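Side-chain contacts in protein angel homolog 2 (Homo sapiens, PDB 6RW0), which acts as a 2',3'-cyclic phosphatase, belongs to the CCR4 family of deadenylases and probably binds mRNA 3'-untranslated regions: residues A188-N193 against S219-K224; A211-E216 against I231-D236. One frame throughout, in Å; residues are numbered along the deposited sequence.

Contact 1: residues A188-N193 against S219-K224. With K (potassium ion), chain C.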
loop_
_atom_site.group_PDB
_atom_site.type_symbol
_atom_site.label_atom_id
_atom_site.label_comp_id
_atom_site.label_asym_id
_atom_site.label_seq_id
_atom_site.Cartn_x
_atom_site.Cartn_y
_atom_site.Cartn_z
ATOM N N ALA A 188 -3.246 -9.831 -18.978
ATOM C CA ALA A 188 -2.698 -10.001 -17.652
ATOM C C ALA A 188 -3.126 -8.845 -16.753
ATOM O O ALA A 188 -3.582 -7.797 -17.218
ATOM C CB ALA A 188 -1.172 -10.013 -17.724
ATOM N N ILE A 189 -2.969 -9.054 -15.446
ATOM C CA ILE A 189 -3.193 -8.032 -14.432
ATOM C C ILE A 189 -1.901 -7.840 -13.652
ATOM O O ILE A 189 -1.262 -8.813 -13.238
ATOM C CB ILE A 189 -4.345 -8.412 -13.488
ATOM C CG1 ILE A 189 -5.624 -8.573 -14.308
ATOM C CG2 ILE A 189 -4.521 -7.362 -12.396
ATOM C CD1 ILE A 189 -6.776 -9.100 -13.528
ATOM N N CYS A 190 -1.520 -6.587 -13.454
ATOM C CA CYS A 190 -0.316 -6.237 -12.728
ATOM C C CYS A 190 -0.725 -5.812 -11.327
ATOM O O CYS A 190 -1.499 -4.865 -11.172
ATOM C CB CYS A 190 0.379 -5.086 -13.445
ATOM S SG CYS A 190 1.854 -4.511 -12.618
ATOM N N VAL A 191 -0.209 -6.502 -10.313
ATOM C CA VAL A 191 -0.514 -6.197 -8.920
ATOM C C VAL A 191 0.761 -5.724 -8.244
ATOM O O VAL A 191 1.781 -6.429 -8.261
ATOM C CB VAL A 191 -1.087 -7.416 -8.179
ATOM C CG1 VAL A 191 -1.382 -7.071 -6.724
ATOM C CG2 VAL A 191 -2.330 -7.933 -8.872
ATOM N N ALA A 192 0.701 -4.543 -7.641
ATOM C CA ALA A 192 1.838 -3.941 -6.972
ATOM C C ALA A 192 1.500 -3.705 -5.511
ATOM O O ALA A 192 0.339 -3.481 -5.156
ATOM C CB ALA A 192 2.219 -2.627 -7.635
ATOM N N ASN A 193 2.528 -3.778 -4.663
ATOM C CA ASN A 193 2.389 -3.606 -3.224
ATOM C C ASN A 193 3.649 -2.939 -2.698
ATOM O O ASN A 193 4.757 -3.245 -3.150
ATOM C CB ASN A 193 2.184 -4.996 -2.605
ATOM C CG ASN A 193 1.941 -4.968 -1.102
ATOM O OD1 ASN A 193 1.588 -3.945 -0.528
ATOM N ND2 ASN A 193 2.098 -6.124 -0.468
ATOM N N SER A 219 7.305 -0.867 -16.456
ATOM C CA SER A 219 7.979 -1.887 -17.242
ATOM C C SER A 219 7.197 -3.195 -17.253
ATOM O O SER A 219 7.079 -3.844 -18.305
ATOM C CB SER A 219 9.383 -2.098 -16.694
ATOM O OG SER A 219 10.095 -2.953 -17.558
ATOM N N VAL A 220 6.667 -3.604 -16.102
ATOM C CA VAL A 220 6.006 -4.902 -16.004
ATOM C C VAL A 220 4.654 -4.894 -16.707
ATOM O O VAL A 220 4.279 -5.879 -17.352
ATOM C CB VAL A 220 5.881 -5.293 -14.522
ATOM C CG1 VAL A 220 5.040 -6.552 -14.367
ATOM C CG2 VAL A 220 7.250 -5.470 -13.900
ATOM N N ALA A 221 3.887 -3.801 -16.573
ATOM C CA ALA A 221 2.532 -3.727 -17.122
ATOM C C ALA A 221 2.498 -3.369 -18.605
ATOM O O ALA A 221 1.430 -3.428 -19.225
ATOM C CB ALA A 221 1.689 -2.707 -16.349
ATOM N N HIS A 222 3.628 -3.009 -19.192
ATOM C CA HIS A 222 3.666 -2.690 -20.611
ATOM C C HIS A 222 3.278 -3.895 -21.459
ATOM O O HIS A 222 3.751 -5.013 -21.238
ATOM C CB HIS A 222 5.084 -2.225 -20.942
ATOM C CG HIS A 222 5.333 -1.977 -22.397
ATOM N ND1 HIS A 222 6.084 -2.831 -23.171
ATOM C CD2 HIS A 222 4.967 -0.954 -23.202
ATOM C CE1 HIS A 222 6.150 -2.358 -24.405
ATOM N NE2 HIS A 222 5.485 -1.218 -24.448
ATOM N N GLN A 223 2.423 -3.642 -22.449
ATOM C CA GLN A 223 1.912 -4.652 -23.362
ATOM C C GLN A 223 2.457 -4.431 -24.767
ATOM O O GLN A 223 2.914 -3.341 -25.118
ATOM C CB GLN A 223 0.385 -4.591 -23.440
ATOM C CG GLN A 223 -0.316 -4.946 -22.141
ATOM C CD GLN A 223 -1.820 -4.800 -22.243
ATOM O OE1 GLN A 223 -2.336 -3.807 -22.758
ATOM N NE2 GLN A 223 -2.530 -5.802 -21.766
ATOM N N LYS A 224 2.337 -5.477 -25.590
ATOM C CA LYS A 224 2.866 -5.436 -26.947
ATOM C C LYS A 224 2.193 -4.367 -27.791
ATOM O O LYS A 224 2.779 -3.896 -28.775
ATOM C CB LYS A 224 2.668 -6.797 -27.614
ATOM C CG LYS A 224 3.477 -7.935 -27.011
ATOM C CD LYS A 224 3.034 -9.279 -27.600
ATOM C CE LYS A 224 4.002 -10.407 -27.259
ATOM N NZ LYS A 224 3.309 -11.727 -27.134
HETATM K K K C . 8.969 -3.692 -20.202
HETATM O O HOH W 1 -1.719 -8.330 -21.082
HETATM O O HOH W 2 7.664 -4.955 -22.212
#

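Contact 2: residues A211-E216 against I231-D236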
loop_
_atom_site.group_PDB
_atom_site.type_symbol
_atom_site.label_atom_id
_atom_site.label_comp_id
_atom_site.label_asym_id
_atom_site.label_seq_id
_atom_site.Cartn_x
_atom_site.Cartn_y
_atom_site.Cartn_z
ATOM N N ALA A 211 8.400 6.798 -7.065
ATOM C CA ALA A 211 8.823 6.802 -8.464
ATOM C C ALA A 211 9.449 5.466 -8.850
ATOM O O ALA A 211 9.252 4.978 -9.970
ATOM C CB ALA A 211 9.812 7.944 -8.701
ATOM N N MET A 212 10.220 4.865 -7.942
ATOM C CA MET A 212 10.831 3.570 -8.223
ATOM C C MET A 212 9.770 2.489 -8.392
ATOM O O MET A 212 9.877 1.648 -9.290
ATOM C CB MET A 212 11.815 3.220 -7.110
ATOM C CG MET A 212 13.041 4.109 -7.122
ATOM S SD MET A 212 14.036 4.025 -5.616
ATOM C CE MET A 212 14.943 2.618 -5.937
ATOM N N LEU A 213 8.741 2.489 -7.544
ATOM C CA LEU A 213 7.648 1.534 -7.725
ATOM C C LEU A 213 6.922 1.781 -9.043
ATOM O O LEU A 213 6.637 0.844 -9.802
ATOM C CB LEU A 213 6.659 1.625 -6.566
ATOM C CG LEU A 213 5.562 0.560 -6.581
ATOM C CD1 LEU A 213 6.151 -0.818 -6.330
ATOM C CD2 LEU A 213 4.502 0.899 -5.556
ATOM N N LEU A 214 6.607 3.045 -9.335
ATOM C CA LEU A 214 5.910 3.366 -10.578
ATOM C C LEU A 214 6.730 2.969 -11.800
ATOM O O LEU A 214 6.172 2.496 -12.802
ATOM C CB LEU A 214 5.549 4.850 -10.625
ATOM C CG LEU A 214 4.520 5.317 -9.601
ATOM C CD1 LEU A 214 4.354 6.827 -9.697
ATOM C CD2 LEU A 214 3.166 4.627 -9.755
ATOM N N ALA A 215 8.054 3.150 -11.754
ATOM C CA ALA A 215 8.889 2.729 -12.875
ATOM C C ALA A 215 8.842 1.217 -13.062
ATOM O O ALA A 215 8.781 0.730 -14.189
ATOM C CB ALA A 215 10.328 3.198 -12.670
ATOM N N GLU A 216 8.870 0.452 -11.968
ATOM C CA GLU A 216 8.767 -0.996 -12.114
ATOM C C GLU A 216 7.425 -1.375 -12.731
ATOM O O GLU A 216 7.361 -2.220 -13.633
ATOM C CB GLU A 216 8.966 -1.690 -10.768
ATOM C CG GLU A 216 9.059 -3.195 -10.894
ATOM C CD GLU A 216 10.380 -3.665 -11.448
ATOM O OE1 GLU A 216 11.371 -2.899 -11.425
ATOM O OE2 GLU A 216 10.437 -4.818 -11.905
ATOM N N ILE A 231 -3.895 -2.451 -13.776
ATOM C CA ILE A 231 -3.022 -2.322 -12.615
ATOM C C ILE A 231 -3.873 -2.191 -11.363
ATOM O O ILE A 231 -4.839 -1.423 -11.335
ATOM C CB ILE A 231 -2.122 -1.078 -12.745
ATOM C CG1 ILE A 231 -1.161 -1.264 -13.916
ATOM C CG2 ILE A 231 -1.357 -0.791 -11.461
ATOM C CD1 ILE A 231 -0.710 0.029 -14.517
ATOM N N VAL A 232 -3.492 -2.923 -10.325
ATOM C CA VAL A 232 -3.965 -2.693 -8.968
ATOM C C VAL A 232 -2.726 -2.446 -8.122
ATOM O O VAL A 232 -1.834 -3.301 -8.067
ATOM C CB VAL A 232 -4.780 -3.879 -8.428
ATOM C CG1 VAL A 232 -5.269 -3.550 -7.024
ATOM C CG2 VAL A 232 -5.953 -4.176 -9.332
ATOM N N MET A 233 -2.650 -1.267 -7.503
ATOM C CA MET A 233 -1.496 -0.844 -6.714
ATOM C C MET A 233 -1.963 -0.596 -5.287
ATOM O O MET A 233 -2.721 0.349 -5.031
ATOM C CB MET A 233 -0.829 0.397 -7.306
ATOM C CG MET A 233 0.355 0.889 -6.482
ATOM S SD MET A 233 1.230 2.293 -7.200
ATOM C CE MET A 233 0.091 3.637 -6.871
ATOM N N CYS A 234 -1.528 -1.461 -4.377
ATOM C CA CYS A 234 -1.922 -1.422 -2.980
ATOM C C CYS A 234 -0.761 -0.998 -2.102
ATOM O O CYS A 234 0.409 -1.129 -2.467
ATOM C CB CYS A 234 -2.316 -2.817 -2.497
ATOM S SG CYS A 234 -3.712 -3.542 -3.349
ATOM N N GLY A 235 -1.086 -0.553 -0.907
ATOM C CA GLY A 235 -0.054 -0.502 0.109
ATOM C C GLY A 235 -0.313 0.537 1.175
ATOM O O GLY A 235 -1.343 1.213 1.211
ATOM N N ASP A 236 0.685 0.645 2.050
ATOM C CA ASP A 236 0.769 1.662 3.092
ATOM C C ASP A 236 1.744 2.705 2.566
ATOM O O ASP A 236 2.957 2.467 2.490
ATOM C CB ASP A 236 1.231 1.028 4.397
ATOM C CG ASP A 236 1.345 2.028 5.527
ATOM O OD1 ASP A 236 1.402 3.244 5.257
ATOM O OD2 ASP A 236 1.405 1.596 6.706
#

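Contact 1: residues A188-N193 against S219-K224
In the beta-alpha-beta unit formed by strand 189-195, helix 203-220 and strand 231-236, part of this DNase I-like fold, Cys190 meets Val220, late in the helix, and Ala221 beside it in the chain. The backbones come close here, with Cys190 CA 5.8 Å from Ala221 CA, which small side chains allow. Cys190 CB lies against the Ala221 methyl, 4.0 Å from its CB. With SG anti to the backbone N of Cys190 (chi1 178°), the sulfur lies between its two neighbours, 4.1 Å from Ala221 CB and 4.2 Å from Val220 CG1. Val220 also rests on Leu176 and Cys190 on Val174, both of the antiparallel neighbour strand 171-179, and Cys229 touches Cys190 and Ala221. On the other face of the strand, Val191 packs against Val100, Cys102 and Ile141 of the second sheet.

Polar chemistry is kept to the margin. One water accepts from the backbone N of Ala188 and again from Gln223 NE2 at 2.7 Å, reached by a side chain long enough to approach the start of the strand. Beyond the apolar patch, Ser219 holds a potassium ion through its carbonyl O at 2.7 Å, and its OG adds a longer link at 3.0 Å. A further water bound to that ion is hydrogen-bonded to His222 ND1 at 2.8 Å, in the ring plane. No direct hydrogen bond joins the two segments, so weak dispersion contacts and a single bridging water carry the contact, while the ion binds only one of its two sides.

Contact 2: residues A211-E216 against I231-D236
Met233 of strand 231-236 pushes its sulfur up to Leu213 and Leu214 of helix 203-220, the helix that packs on the sheet in this beta-alpha-beta unit. The packed part is small and entirely buried. Leu214 CA and Met233 CA are 9.4 Å apart, a usual spacing for a helix on a sheet, bridged here by a long methionine and two branched leucines. Met233 suits this: CG is anti to the backbone N (chi1 178°) and the chain stays extended as far as SD, bending only at chi3 (75°). Leu213 starts out toward the strand and meets the methionine obliquely, whereas Leu214 must swing its end inward and crosses it at about a right angle. Met233 also packs on Ala192 and Phe367 of the flanking strands, and Leu213 on Thr194, so the core continues along the sheet.

The solvent side is at Glu216, partly exposed, which hydrogen-bonds through OE1 to Tyr294 OH. Ala211 and Met212 are buried against loops instead of the strand. Asp236, also buried, has OD2 hydrogen-bonded to Asn58 ND2 and OD1 to the backbone N of Asn238. Both leucines touch the sulfur through CD2: Leu213 CD2 lies 3.9 Å from Met233 SD, and Leu214 CD2 lies 4.0 Å from that same SD, in directions that open an angle of about 94° at the sulfur.

Both contacts tie helix 203-220 to one sheet, contact 1 through its last part and strand 189-195, contact 2 through its middle and strand 231-236. The two strands are parallel neighbours, joined by backbone bonds such as Ala192 N to Val232 O at 2.9 Å, and the contact centres lie 10 Å apart. Both are buried and apolar where they touch, although Val220 in contact 1 is partly exposed. Contact 2 sits deeper, its centre about 8 Å from the centre of the chain against about 16 Å for that of contact 1. Contact 1 alone has a bridging water and an ion at its margin.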